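Local coordinates for SusD-like carbohydrate binding protein (Bacteroides vulgatus, PDB 3LEW) that probably binds carbohydrate at the bacterial outer membrane as a member of the SusD family, consistent with a part in nutrient capture, at residues Asp145-Pro150 / Lys165-Val170; Tyr136-Asp141 / Tyr467-Ile472; Gly17-Ala22 / Ala112-Ile117; Ile188-Val193 / Ile200-Val205. All coordinates share one frame; numbering follows the deposited sequence.

Contact 1: Asp145-Pro150 / Lys165-Val170; sequences DAVCAP and KPASSV
The flat groups here are peptide carbonyls, each approached differently. The N-H of V170 meets A146 O nearly along the C=O axis, at 2.9 Å. C148 N lies in the carbonyl plane of S168 and donates to S168 O over 2.9 Å. S168 N instead sits well above the carbonyl plane of A149, 2.9 Å from A149 O. The D145 carboxylate takes a bond from water 1 through OD1, and the same water reaches S169 OG. S168 is paired with two residues, C148 and A149, which makes a classic bulge; A149 N adds only a weak bond to S168 O. At V147 and S169, a non-hydrogen-bonded antiparallel pair, the side chains splay apart.

Apolar atoms fill in beside these bonds. V147 CG2, anti to the backbone N, meets A167 CB at 3.5 Å. P150 packs its CD against A167 CB at 4.2 Å, with its CB near K165 O. C148 lays its CB beside the backbone of S169 and V170.

S169 is the N-cap of helix 170-187. Its OG, turned between the backbone N and carbonyl carbon (chi1 66°), caps a helix N-H, while S169 N donates to E172 OE1. The short, weakly bonded strand pair thus leads straight into that helix. V173 touches C148 and S168, and W87 and Y91 of helix 81-103 cover A149.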
loop_
_atom_site.group_PDB
_atom_site.type_symbol
_atom_site.label_atom_id
_atom_site.label_comp_id
_atom_site.label_asym_id
_atom_site.label_seq_id
_atom_site.Cartn_x
_atom_site.Cartn_y
_atom_site.Cartn_z
ATOM N N ASP A 145 -1.480 22.434 7.844
ATOM C CA ASP A 145 -2.671 22.686 8.623
ATOM C C ASP A 145 -3.932 22.288 7.850
ATOM O O ASP A 145 -5.032 22.544 8.304
ATOM C CB ASP A 145 -2.702 24.145 9.000
ATOM C CG ASP A 145 -1.549 24.520 9.933
ATOM O OD1 ASP A 145 -1.158 23.682 10.781
ATOM O OD2 ASP A 145 -1.022 25.640 9.827
ATOM N N ALA A 146 -3.774 21.681 6.682
ATOM C CA ALA A 146 -4.935 21.285 5.882
ATOM C C ALA A 146 -5.809 20.273 6.589
ATOM O O ALA A 146 -5.306 19.391 7.297
ATOM C CB ALA A 146 -4.461 20.651 4.502
ATOM N N VAL A 147 -7.102 20.297 6.298
ATOM C CA VAL A 147 -7.999 19.330 6.877
ATOM C C VAL A 147 -7.602 17.906 6.492
ATOM O O VAL A 147 -7.161 17.653 5.363
ATOM C CB VAL A 147 -9.443 19.611 6.437
ATOM C CG1 VAL A 147 -9.610 19.332 4.929
ATOM C CG2 VAL A 147 -10.410 18.822 7.296
ATOM N N CYS A 148 -7.789 16.965 7.407
ATOM C CA CYS A 148 -7.549 15.547 7.124
ATOM C C CYS A 148 -8.762 14.706 7.561
ATOM O O CYS A 148 -9.603 14.369 6.729
ATOM C CB CYS A 148 -6.259 15.097 7.770
ATOM S SG CYS A 148 -5.837 13.375 7.412
ATOM N N ALA A 149 -8.887 14.415 8.857
ATOM C CA ALA A 149 -9.911 13.471 9.331
ATOM C C ALA A 149 -10.037 13.609 10.855
ATOM O O ALA A 149 -9.107 14.057 11.502
ATOM C CB ALA A 149 -9.532 12.008 8.925
ATOM N N PRO A 150 -11.182 13.228 11.411
ATOM C CA PRO A 150 -11.362 13.274 12.872
ATOM C C PRO A 150 -10.527 12.219 13.573
ATOM O O PRO A 150 -10.308 11.124 13.015
ATOM C CB PRO A 150 -12.862 13.004 13.064
ATOM C CG PRO A 150 -13.443 12.775 11.708
ATOM C CD PRO A 150 -12.410 12.845 10.675
ATOM N N LYS A 165 -17.255 15.253 15.971
ATOM C CA LYS A 165 -15.895 15.783 16.234
ATOM C C LYS A 165 -15.252 16.460 14.980
ATOM O O LYS A 165 -15.188 15.846 13.941
ATOM C CB LYS A 165 -15.019 14.650 16.695
ATOM C CG LYS A 165 -13.747 15.079 17.331
ATOM C CD LYS A 165 -13.261 14.067 18.393
ATOM C CE LYS A 165 -12.009 14.561 19.123
ATOM N NZ LYS A 165 -10.946 15.150 18.204
ATOM N N PRO A 166 -14.746 17.704 15.113
ATOM C CA PRO A 166 -14.093 18.330 13.963
ATOM C C PRO A 166 -12.921 17.521 13.474
ATOM O O PRO A 166 -12.213 16.931 14.284
ATOM C CB PRO A 166 -13.614 19.674 14.513
ATOM C CG PRO A 166 -14.508 19.958 15.682
ATOM C CD PRO A 166 -14.725 18.595 16.289
ATOM N N ALA A 167 -12.717 17.480 12.150
ATOM C CA ALA A 167 -11.540 16.870 11.597
ATOM C C ALA A 167 -10.289 17.614 12.126
ATOM O O ALA A 167 -10.309 18.840 12.312
ATOM C CB ALA A 167 -11.581 16.945 10.061
ATOM N N SER A 168 -9.235 16.848 12.351
ATOM C CA SER A 168 -7.882 17.347 12.658
ATOM C C SER A 168 -7.128 17.569 11.359
ATOM O O SER A 168 -7.568 17.102 10.328
ATOM C CB SER A 168 -7.136 16.340 13.514
ATOM O OG SER A 168 -7.771 16.239 14.768
ATOM N N SER A 169 -5.975 18.230 11.439
ATOM C CA SER A 169 -5.162 18.546 10.265
ATOM C C SER A 169 -4.266 17.382 9.927
ATOM O O SER A 169 -4.047 16.468 10.751
ATOM C CB SER A 169 -4.245 19.721 10.498
ATOM O OG SER A 169 -3.261 19.417 11.487
ATOM N N VAL A 170 -3.704 17.442 8.721
ATOM C CA VAL A 170 -2.783 16.386 8.281
ATOM C C VAL A 170 -1.582 16.262 9.220
ATOM O O VAL A 170 -1.191 15.119 9.570
ATOM C CB VAL A 170 -2.346 16.571 6.789
ATOM C CG1 VAL A 170 -1.705 17.952 6.557
ATOM C CG2 VAL A 170 -1.410 15.417 6.334
HETATM O O HOH W 1 -2.146 21.774 12.339
#

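Contact 2: Tyr136-Asp141 / Tyr467-Ile472; sequences YSFAID and YYLYRI
Two irregular loop segments pass in roughly opposite directions, with Y136 CA 4.8 Å from Y470 CA. No direct hydrogen bond joins them, but the backbone of Y470 bonds C135 at the end of helix 111-135. The Y136 ring receives Y470 CB over the centre of one face, a CH-pi contact of 3.5 Å from CB to the ring centroid. The Y470 ring itself continues away and lies oblique to that of Y136, the planes 41° apart. R471 O approaches the edge of the Y136 ring, 3.7 Å from CE2.

Likewise, L469 CD1 sits over the centre of the F138 ring, 3.7 Å from the centroid. The other methyl, L469 CD2, turns to S137 O at 3.5 Å.

Y136 OH donates to water 2 over 2.6 Å, and that water donates in turn to R471 O. S86 OG also bonds Y136 OH, and N52 OD1 bonds Y470 OH.

The contact joins parts of the chain over 320 residues apart, one in the N-terminal starch-binding-associating family region, the other in the SusD family region. It ties the loop after helix 111-135 to the loop before helix 474-479. Helix 408-414 covers L469 and Y470, and helix 81-103 touches Y470 and I472.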
loop_
_atom_site.group_PDB
_atom_site.type_symbol
_atom_site.label_atom_id
_atom_site.label_comp_id
_atom_site.label_asym_id
_atom_site.label_seq_id
_atom_site.Cartn_x
_atom_site.Cartn_y
_atom_site.Cartn_z
ATOM N N TYR A 136 -5.747 11.224 2.563
ATOM C CA TYR A 136 -6.867 12.186 2.642
ATOM C C TYR A 136 -6.469 13.672 2.629
ATOM O O TYR A 136 -7.338 14.574 2.757
ATOM C CB TYR A 136 -7.724 11.895 3.894
ATOM C CG TYR A 136 -8.589 10.664 3.779
ATOM C CD1 TYR A 136 -8.035 9.365 3.792
ATOM C CD2 TYR A 136 -9.944 10.779 3.556
ATOM C CE1 TYR A 136 -8.824 8.198 3.659
ATOM C CE2 TYR A 136 -10.735 9.639 3.409
ATOM C CZ TYR A 136 -10.157 8.350 3.447
ATOM O OH TYR A 136 -10.969 7.296 3.325
ATOM N N SER A 137 -5.176 13.933 2.481
ATOM C CA SER A 137 -4.658 15.287 2.411
ATOM C C SER A 137 -3.430 15.273 1.493
ATOM O O SER A 137 -2.757 14.245 1.326
ATOM C CB SER A 137 -4.189 15.760 3.774
ATOM O OG SER A 137 -5.159 15.661 4.820
ATOM N N PHE A 138 -3.127 16.426 0.931
ATOM C CA PHE A 138 -1.842 16.618 0.256
ATOM C C PHE A 138 -0.696 16.575 1.281
ATOM O O PHE A 138 -0.920 16.516 2.522
ATOM C CB PHE A 138 -1.810 17.935 -0.552
ATOM C CG PHE A 138 -2.843 17.989 -1.638
ATOM C CD1 PHE A 138 -2.846 17.029 -2.648
ATOM C CD2 PHE A 138 -3.815 18.975 -1.646
ATOM C CE1 PHE A 138 -3.773 17.071 -3.669
ATOM C CE2 PHE A 138 -4.772 19.022 -2.651
ATOM C CZ PHE A 138 -4.729 18.077 -3.681
ATOM N N ALA A 139 0.520 16.509 0.757
ATOM C CA ALA A 139 1.742 16.340 1.583
ATOM C C ALA A 139 1.760 17.295 2.775
ATOM O O ALA A 139 1.288 18.448 2.701
ATOM C CB ALA A 139 2.983 16.542 0.738
ATOM N N ILE A 140 2.356 16.818 3.862
ATOM C CA ILE A 140 2.466 17.607 5.082
ATOM C C ILE A 140 3.231 18.926 4.861
ATOM O O ILE A 140 2.989 19.906 5.570
ATOM C CB ILE A 140 3.075 16.708 6.198
ATOM C CG1 ILE A 140 2.863 17.329 7.555
ATOM C CG2 ILE A 140 4.558 16.444 5.951
ATOM C CD1 ILE A 140 3.321 16.442 8.741
ATOM N N ASP A 141 4.145 18.975 3.889
ATOM C CA ASP A 141 4.873 20.206 3.601
ATOM C C ASP A 141 4.219 21.053 2.511
ATOM O O ASP A 141 4.658 22.157 2.263
ATOM C CB ASP A 141 6.362 19.963 3.283
ATOM C CG ASP A 141 6.590 19.145 2.027
ATOM O OD1 ASP A 141 5.788 18.242 1.735
ATOM O OD2 ASP A 141 7.619 19.402 1.350
ATOM N N TYR A 467 -7.730 15.108 -7.956
ATOM C CA TYR A 467 -7.991 13.733 -8.360
ATOM C C TYR A 467 -7.157 12.681 -7.602
ATOM O O TYR A 467 -7.432 11.483 -7.707
ATOM C CB TYR A 467 -7.833 13.574 -9.876
ATOM C CG TYR A 467 -8.901 14.294 -10.659
ATOM C CD1 TYR A 467 -10.187 13.760 -10.753
ATOM C CD2 TYR A 467 -8.637 15.512 -11.331
ATOM C CE1 TYR A 467 -11.189 14.412 -11.454
ATOM C CE2 TYR A 467 -9.634 16.160 -12.037
ATOM C CZ TYR A 467 -10.909 15.607 -12.090
ATOM O OH TYR A 467 -11.901 16.198 -12.826
ATOM N N TYR A 468 -6.136 13.127 -6.861
ATOM C CA TYR A 468 -5.293 12.212 -6.108
ATOM C C TYR A 468 -5.849 11.843 -4.738
ATOM O O TYR A 468 -5.421 10.869 -4.182
ATOM C CB TYR A 468 -3.897 12.801 -5.911
ATOM C CG TYR A 468 -3.100 13.092 -7.170
ATOM C CD1 TYR A 468 -3.267 12.330 -8.338
ATOM C CD2 TYR A 468 -2.056 14.022 -7.152
ATOM C CE1 TYR A 468 -2.522 12.597 -9.476
ATOM C CE2 TYR A 468 -1.309 14.326 -8.322
ATOM C CZ TYR A 468 -1.516 13.565 -9.466
ATOM O OH TYR A 468 -0.779 13.806 -10.630
ATOM N N LEU A 469 -6.726 12.666 -4.158
ATOM C CA LEU A 469 -7.062 12.435 -2.736
ATOM C C LEU A 469 -8.281 11.587 -2.467
ATOM O O LEU A 469 -9.325 11.722 -3.151
ATOM C CB LEU A 469 -7.221 13.762 -2.006
ATOM C CG LEU A 469 -6.063 14.734 -2.028
ATOM C CD1 LEU A 469 -6.448 15.993 -1.142
ATOM C CD2 LEU A 469 -4.815 14.066 -1.553
ATOM N N TYR A 470 -8.184 10.739 -1.440
ATOM C CA TYR A 470 -9.390 10.106 -0.887
ATOM C C TYR A 470 -10.200 11.210 -0.183
ATOM O O TYR A 470 -9.642 12.261 0.203
ATOM C CB TYR A 470 -9.057 9.009 0.101
ATOM C CG TYR A 470 -8.527 7.702 -0.508
ATOM C CD1 TYR A 470 -7.346 7.656 -1.235
ATOM C CD2 TYR A 470 -9.165 6.502 -0.228
ATOM C CE1 TYR A 470 -6.815 6.408 -1.736
ATOM C CE2 TYR A 470 -8.674 5.291 -0.719
ATOM C CZ TYR A 470 -7.512 5.256 -1.479
ATOM O OH TYR A 470 -7.051 4.010 -1.907
ATOM N N ARG A 471 -11.507 11.025 -0.136
ATOM C CA ARG A 471 -12.454 12.022 0.363
ATOM C C ARG A 471 -13.303 11.552 1.531
ATOM O O ARG A 471 -13.811 10.451 1.581
ATOM C CB ARG A 471 -13.385 12.417 -0.785
ATOM C CG ARG A 471 -12.622 12.977 -1.983
ATOM C CD ARG A 471 -13.549 13.453 -3.080
ATOM N NE ARG A 471 -14.348 14.606 -2.663
ATOM C CZ ARG A 471 -15.158 15.297 -3.454
ATOM N NH1 ARG A 471 -15.312 14.958 -4.737
ATOM N NH2 ARG A 471 -15.831 16.353 -2.956
ATOM N N ILE A 472 -13.490 12.445 2.490
ATOM C CA ILE A 472 -14.484 12.235 3.530
ATOM C C ILE A 472 -15.821 11.943 2.832
ATOM O O ILE A 472 -16.180 12.578 1.801
ATOM C CB ILE A 472 -14.560 13.465 4.453
ATOM C CG1 ILE A 472 -13.205 13.685 5.149
ATOM C CG2 ILE A 472 -15.704 13.308 5.425
ATOM C CD1 ILE A 472 -12.970 15.049 5.797
HETATM O O HOH W 2 -13.411 7.848 2.461
#

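Contact 3: Gly17-Ala22 / Ala112-Ile117; sequences GKTGDA and ADRNRI
K18 O is the best-held polar atom, gripped by two backbone N-H groups at the start of helix 19-35. D21 N donates to K18 O at 2.9 Å and A22 N at 3.3 Å. The N of K18, the N-cap residue, donates to D21 OD2 over 2.8 Å, on the anti lone pair of that oxygen. This is the side-chain-to-N-cap half of a capping box.

T19 carries most of the contact from its side. Its CG2, anti to the carbonyl carbon, touches R114 CG at 3.8 Å and, more loosely, D113 CB. OG1 takes the crowded position between the backbone N and carbonyl carbon (chi1 52°). There it meets water 3, which donates to D113 OD2 over 2.7 Å. I117 CD1 is 3.8 Å from T19 CB, and I117 CG2 faces A22 CB at 4.2 Å. I104 touches both A22 and I117.

D113 OD1 has a weak salt bridge to R116 NH2 within helix 111-135. The interface grades from apolar at A22 and I117 to polar and water-bridged at T19 and D113. Between the two segments, packing and one water do the joining; the R116-E23 salt bridge ties the helices just beyond them.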
loop_
_atom_site.group_PDB
_atom_site.type_symbol
_atom_site.label_atom_id
_atom_site.label_comp_id
_atom_site.label_asym_id
_atom_site.label_seq_id
_atom_site.Cartn_x
_atom_site.Cartn_y
_atom_site.Cartn_z
ATOM N N GLY A 17 -13.277 -9.076 29.827
ATOM C CA GLY A 17 -12.929 -9.577 31.145
ATOM C C GLY A 17 -11.503 -10.077 31.344
ATOM O O GLY A 17 -10.905 -9.833 32.385
ATOM N N LYS A 18 -10.965 -10.813 30.374
ATOM C CA LYS A 18 -9.630 -11.382 30.479
ATOM C C LYS A 18 -8.816 -10.898 29.296
ATOM O O LYS A 18 -9.366 -10.429 28.313
ATOM C CB LYS A 18 -9.682 -12.910 30.444
ATOM C CG LYS A 18 -10.595 -13.531 31.489
ATOM C CD LYS A 18 -10.503 -15.042 31.458
ATOM C CE LYS A 18 -11.382 -15.694 32.540
ATOM N NZ LYS A 18 -12.781 -15.130 32.465
ATOM N N THR A 19 -7.498 -10.968 29.422
ATOM C CA THR A 19 -6.617 -10.598 28.321
ATOM C C THR A 19 -7.018 -11.294 27.018
ATOM O O THR A 19 -7.066 -10.649 25.974
ATOM C CB THR A 19 -5.115 -10.859 28.656
ATOM O OG1 THR A 19 -4.958 -12.209 29.105
ATOM C CG2 THR A 19 -4.598 -9.852 29.760
ATOM N N GLY A 20 -7.328 -12.598 27.071
ATOM C CA GLY A 20 -7.756 -13.351 25.870
ATOM C C GLY A 20 -8.964 -12.714 25.162
ATOM O O GLY A 20 -9.082 -12.751 23.929
ATOM N N ASP A 21 -9.861 -12.134 25.964
ATOM C CA ASP A 21 -11.096 -11.520 25.479
ATOM C C ASP A 21 -10.767 -10.246 24.704
ATOM O O ASP A 21 -11.364 -9.982 23.664
ATOM C CB ASP A 21 -12.071 -11.156 26.646
ATOM C CG ASP A 21 -12.571 -12.350 27.407
ATOM O OD1 ASP A 21 -12.928 -13.354 26.757
ATOM O OD2 ASP A 21 -12.615 -12.314 28.670
ATOM N N ALA A 22 -9.790 -9.475 25.193
ATOM C CA ALA A 22 -9.335 -8.272 24.498
ATOM C C ALA A 22 -8.669 -8.661 23.187
ATOM O O ALA A 22 -8.914 -8.059 22.134
ATOM C CB ALA A 22 -8.381 -7.482 25.374
ATOM N N ALA A 112 2.528 -8.662 31.553
ATOM C CA ALA A 112 3.154 -8.817 30.227
ATOM C C ALA A 112 2.125 -8.823 29.101
ATOM O O ALA A 112 2.262 -8.075 28.116
ATOM C CB ALA A 112 3.994 -10.097 30.161
ATOM N N ASP A 113 1.092 -9.648 29.245
ATOM C CA ASP A 113 0.032 -9.713 28.234
ATOM C C ASP A 113 -0.773 -8.424 28.139
ATOM O O ASP A 113 -1.055 -7.974 27.040
ATOM C CB ASP A 113 -0.885 -10.892 28.472
ATOM C CG ASP A 113 -0.198 -12.218 28.144
ATOM O OD1 ASP A 113 0.794 -12.188 27.370
ATOM O OD2 ASP A 113 -0.680 -13.273 28.612
ATOM N N ARG A 114 -1.079 -7.797 29.277
ATOM C CA ARG A 114 -1.748 -6.510 29.190
ATOM C C ARG A 114 -0.905 -5.508 28.406
ATOM O O ARG A 114 -1.438 -4.780 27.550
ATOM C CB ARG A 114 -2.116 -5.946 30.566
ATOM C CG ARG A 114 -3.354 -6.594 31.221
ATOM C CD ARG A 114 -3.808 -5.896 32.519
ATOM N NE ARG A 114 -2.819 -6.072 33.559
ATOM C CZ ARG A 114 -2.728 -7.160 34.329
ATOM N NH1 ARG A 114 -3.605 -8.151 34.232
ATOM N NH2 ARG A 114 -1.759 -7.258 35.217
ATOM N N ASN A 115 0.394 -5.413 28.706
ATOM C CA ASN A 115 1.239 -4.437 27.988
ATOM C C ASN A 115 1.288 -4.713 26.499
ATOM O O ASN A 115 1.120 -3.804 25.672
ATOM C CB ASN A 115 2.677 -4.418 28.534
ATOM C CG ASN A 115 2.793 -3.880 29.944
ATOM O OD1 ASN A 115 1.863 -3.317 30.524
ATOM N ND2 ASN A 115 3.980 -4.078 30.522
ATOM N N ARG A 116 1.513 -5.979 26.143
ATOM C CA ARG A 116 1.698 -6.378 24.755
ATOM C C ARG A 116 0.427 -6.180 23.933
ATOM O O ARG A 116 0.499 -5.673 22.797
ATOM C CB ARG A 116 2.179 -7.823 24.707
ATOM C CG ARG A 116 2.497 -8.335 23.329
ATOM C CD ARG A 116 1.325 -9.086 22.728
ATOM N NE ARG A 116 0.941 -10.247 23.516
ATOM C CZ ARG A 116 -0.137 -10.987 23.286
ATOM N NH1 ARG A 116 -0.948 -10.721 22.267
ATOM N NH2 ARG A 116 -0.387 -12.020 24.087
ATOM N N ILE A 117 -0.723 -6.556 24.506
ATOM C CA ILE A 117 -2.018 -6.362 23.858
ATOM C C ILE A 117 -2.345 -4.857 23.676
ATOM O O ILE A 117 -2.759 -4.417 22.579
ATOM C CB ILE A 117 -3.151 -7.092 24.586
ATOM C CG1 ILE A 117 -2.936 -8.615 24.485
ATOM C CG2 ILE A 117 -4.532 -6.726 23.975
ATOM C CD1 ILE A 117 -3.783 -9.407 25.412
HETATM O O HOH W 3 -2.666 -13.072 30.383
#

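Contact 4: Ile188-Val193 / Ile200-Val205; sequences IPETYV and IDNEVV
Water carries the clear hydrogen bonding between the segments. Water 4 donates to P189 O and Y192 O, both at 2.8 Å, and accepts from N202 N, so it joins the type I turn P189-Y192 to the first turn of helix 202-215. Water 5 donates to Y192 O and, over 2.6 Å, to D201 OD2. Y192 O thus takes two waters.

Capping is local. D201 is the N-cap, with CG held between the backbone N and carbonyl carbon (chi1 67°), and its OD1 accepts from V204 N at 3.0 Å in an almost straight bond (168°). Its other oxygen, OD2, has a salt bridge to R194 NE.

Aromatic contact comes from Y192. Its CE2 edge points at I200 O, 3.6 Å off, while CD2 rests 3.8 Å from D201 CB. The ring stands nearly upright to the D201 carboxylate (82°). Apolar packing centres on I188, whose CD1 meets V205 CG2 at 3.8 Å and I200 CG2 at 4.1 Å. E190 lies alongside N202.

The segments link the end of helix 170-187 to the start of helix 202-215. Q120 of helix 111-135 bonds both I200 O and Y192 OH, and A123 of that helix packs on I200 and V205.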
loop_
_atom_site.group_PDB
_atom_site.type_symbol
_atom_site.label_atom_id
_atom_site.label_comp_id
_atom_site.label_asym_id
_atom_site.label_seq_id
_atom_site.Cartn_x
_atom_site.Cartn_y
_atom_site.Cartn_z
ATOM N N ILE A 188 5.577 -3.236 23.572
ATOM C CA ILE A 188 5.825 -4.588 23.076
ATOM C C ILE A 188 7.308 -4.936 23.244
ATOM O O ILE A 188 8.148 -4.368 22.601
ATOM C CB ILE A 188 5.358 -4.757 21.625
ATOM C CG1 ILE A 188 3.896 -4.321 21.451
ATOM C CG2 ILE A 188 5.562 -6.230 21.140
ATOM C CD1 ILE A 188 3.382 -4.283 19.956
ATOM N N PRO A 189 7.631 -5.889 24.124
ATOM C CA PRO A 189 9.058 -6.164 24.346
ATOM C C PRO A 189 9.743 -6.771 23.120
ATOM O O PRO A 189 9.091 -7.446 22.325
ATOM C CB PRO A 189 9.064 -7.145 25.512
ATOM C CG PRO A 189 7.661 -7.428 25.865
ATOM C CD PRO A 189 6.744 -6.627 25.035
ATOM N N GLU A 190 11.046 -6.541 22.965
ATOM C CA GLU A 190 11.805 -7.187 21.886
ATOM C C GLU A 190 11.782 -8.692 22.028
ATOM O O GLU A 190 11.951 -9.406 21.041
ATOM C CB GLU A 190 13.263 -6.725 21.877
ATOM C CG GLU A 190 13.418 -5.271 21.539
ATOM C CD GLU A 190 14.888 -4.832 21.579
ATOM O OE1 GLU A 190 15.562 -4.956 20.534
ATOM O OE2 GLU A 190 15.356 -4.395 22.651
ATOM N N THR A 191 11.570 -9.178 23.239
ATOM C CA THR A 191 11.515 -10.620 23.465
ATOM C C THR A 191 10.136 -11.257 23.178
ATOM O O THR A 191 10.000 -12.491 23.263
ATOM C CB THR A 191 11.894 -10.948 24.886
ATOM O OG1 THR A 191 10.982 -10.286 25.768
ATOM C CG2 THR A 191 13.332 -10.510 25.175
ATOM N N TYR A 192 9.113 -10.466 22.847
ATOM C CA TYR A 192 7.811 -11.074 22.513
ATOM C C TYR A 192 7.898 -11.786 21.165
ATOM O O TYR A 192 8.345 -11.183 20.184
ATOM C CB TYR A 192 6.675 -10.049 22.501
ATOM C CG TYR A 192 5.418 -10.477 21.740
ATOM C CD1 TYR A 192 4.530 -11.438 22.249
ATOM C CD2 TYR A 192 5.089 -9.876 20.550
ATOM C CE1 TYR A 192 3.363 -11.816 21.491
ATOM C CE2 TYR A 192 3.922 -10.218 19.817
ATOM C CZ TYR A 192 3.085 -11.192 20.293
ATOM O OH TYR A 192 1.974 -11.484 19.499
ATOM N N VAL A 193 7.480 -13.065 21.138
ATOM C CA VAL A 193 7.506 -13.915 19.962
ATOM C C VAL A 193 6.095 -14.049 19.417
ATOM O O VAL A 193 5.240 -14.703 20.023
ATOM C CB VAL A 193 8.101 -15.319 20.286
ATOM C CG1 VAL A 193 8.147 -16.186 19.008
ATOM C CG2 VAL A 193 9.482 -15.188 20.884
ATOM N N ILE A 200 1.374 -8.161 15.177
ATOM C CA ILE A 200 2.312 -7.064 15.347
ATOM C C ILE A 200 3.285 -7.357 16.497
ATOM O O ILE A 200 2.888 -7.511 17.646
ATOM C CB ILE A 200 1.517 -5.737 15.644
ATOM C CG1 ILE A 200 0.547 -5.437 14.506
ATOM C CG2 ILE A 200 2.476 -4.594 15.948
ATOM C CD1 ILE A 200 -0.289 -4.186 14.756
ATOM N N ASP A 201 4.576 -7.396 16.206
ATOM C CA ASP A 201 5.613 -7.532 17.215
ATOM C C ASP A 201 6.512 -6.289 17.137
ATOM O O ASP A 201 6.152 -5.293 16.488
ATOM C CB ASP A 201 6.405 -8.843 17.086
ATOM C CG ASP A 201 7.246 -8.916 15.831
ATOM O OD1 ASP A 201 7.171 -7.957 15.005
ATOM O OD2 ASP A 201 7.944 -9.969 15.629
ATOM N N ASN A 202 7.601 -6.306 17.889
ATOM C CA ASN A 202 8.513 -5.154 17.926
ATOM C C ASN A 202 8.989 -4.792 16.521
ATOM O O ASN A 202 8.992 -3.630 16.187
ATOM C CB ASN A 202 9.665 -5.408 18.914
ATOM C CG ASN A 202 10.553 -4.137 19.159
ATOM O OD1 ASN A 202 10.311 -3.351 20.095
ATOM N ND2 ASN A 202 11.541 -3.968 18.341
ATOM N N GLU A 203 9.393 -5.768 15.718
ATOM C CA GLU A 203 9.857 -5.492 14.357
ATOM C C GLU A 203 8.793 -4.814 13.485
ATOM O O GLU A 203 9.082 -3.869 12.736
ATOM C CB GLU A 203 10.372 -6.781 13.701
ATOM C CG GLU A 203 10.808 -6.549 12.276
ATOM C CD GLU A 203 11.384 -7.769 11.587
ATOM O OE1 GLU A 203 11.358 -8.857 12.163
ATOM O OE2 GLU A 203 11.855 -7.615 10.450
ATOM N N VAL A 204 7.559 -5.312 13.561
ATOM C CA VAL A 204 6.455 -4.732 12.806
ATOM C C VAL A 204 6.261 -3.282 13.210
ATOM O O VAL A 204 6.163 -2.410 12.349
ATOM C CB VAL A 204 5.130 -5.524 12.912
ATOM C CG1 VAL A 204 3.973 -4.801 12.137
ATOM C CG2 VAL A 204 5.285 -6.976 12.390
ATOM N N VAL A 205 6.266 -3.000 14.526
ATOM C CA VAL A 205 6.146 -1.606 14.994
ATOM C C VAL A 205 7.281 -0.710 14.428
ATOM O O VAL A 205 7.018 0.388 13.952
ATOM C CB VAL A 205 6.076 -1.522 16.513
ATOM C CG1 VAL A 205 6.007 -0.041 16.960
ATOM C CG2 VAL A 205 4.825 -2.299 17.059
HETATM O O HOH W 4 8.638 -8.454 19.746
HETATM O O HOH W 5 8.252 -11.912 17.380
#

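Contact 1 and contact 2 are buried and touch each other, S137 OG probably bonding V147 O and I472 CD1 packing on C148 O. Contact 3 and contact 4 are only partly buried, and meet where R116 packs against Y192 and I188. The two pairs lie apart, contacts 2 and 3 by about 36 Å between centres. Helix 111-135 runs between them: contact 3 uses its start, contact 4 packs on its flank, and contact 2 begins just past its end. The chemistry differs too. Contact 1 rests on backbone bonds, contact 2 on CH-pi packing, while contacts 3 and 4 combine apolar side-chain packing with bridging waters, next to helix N-termini.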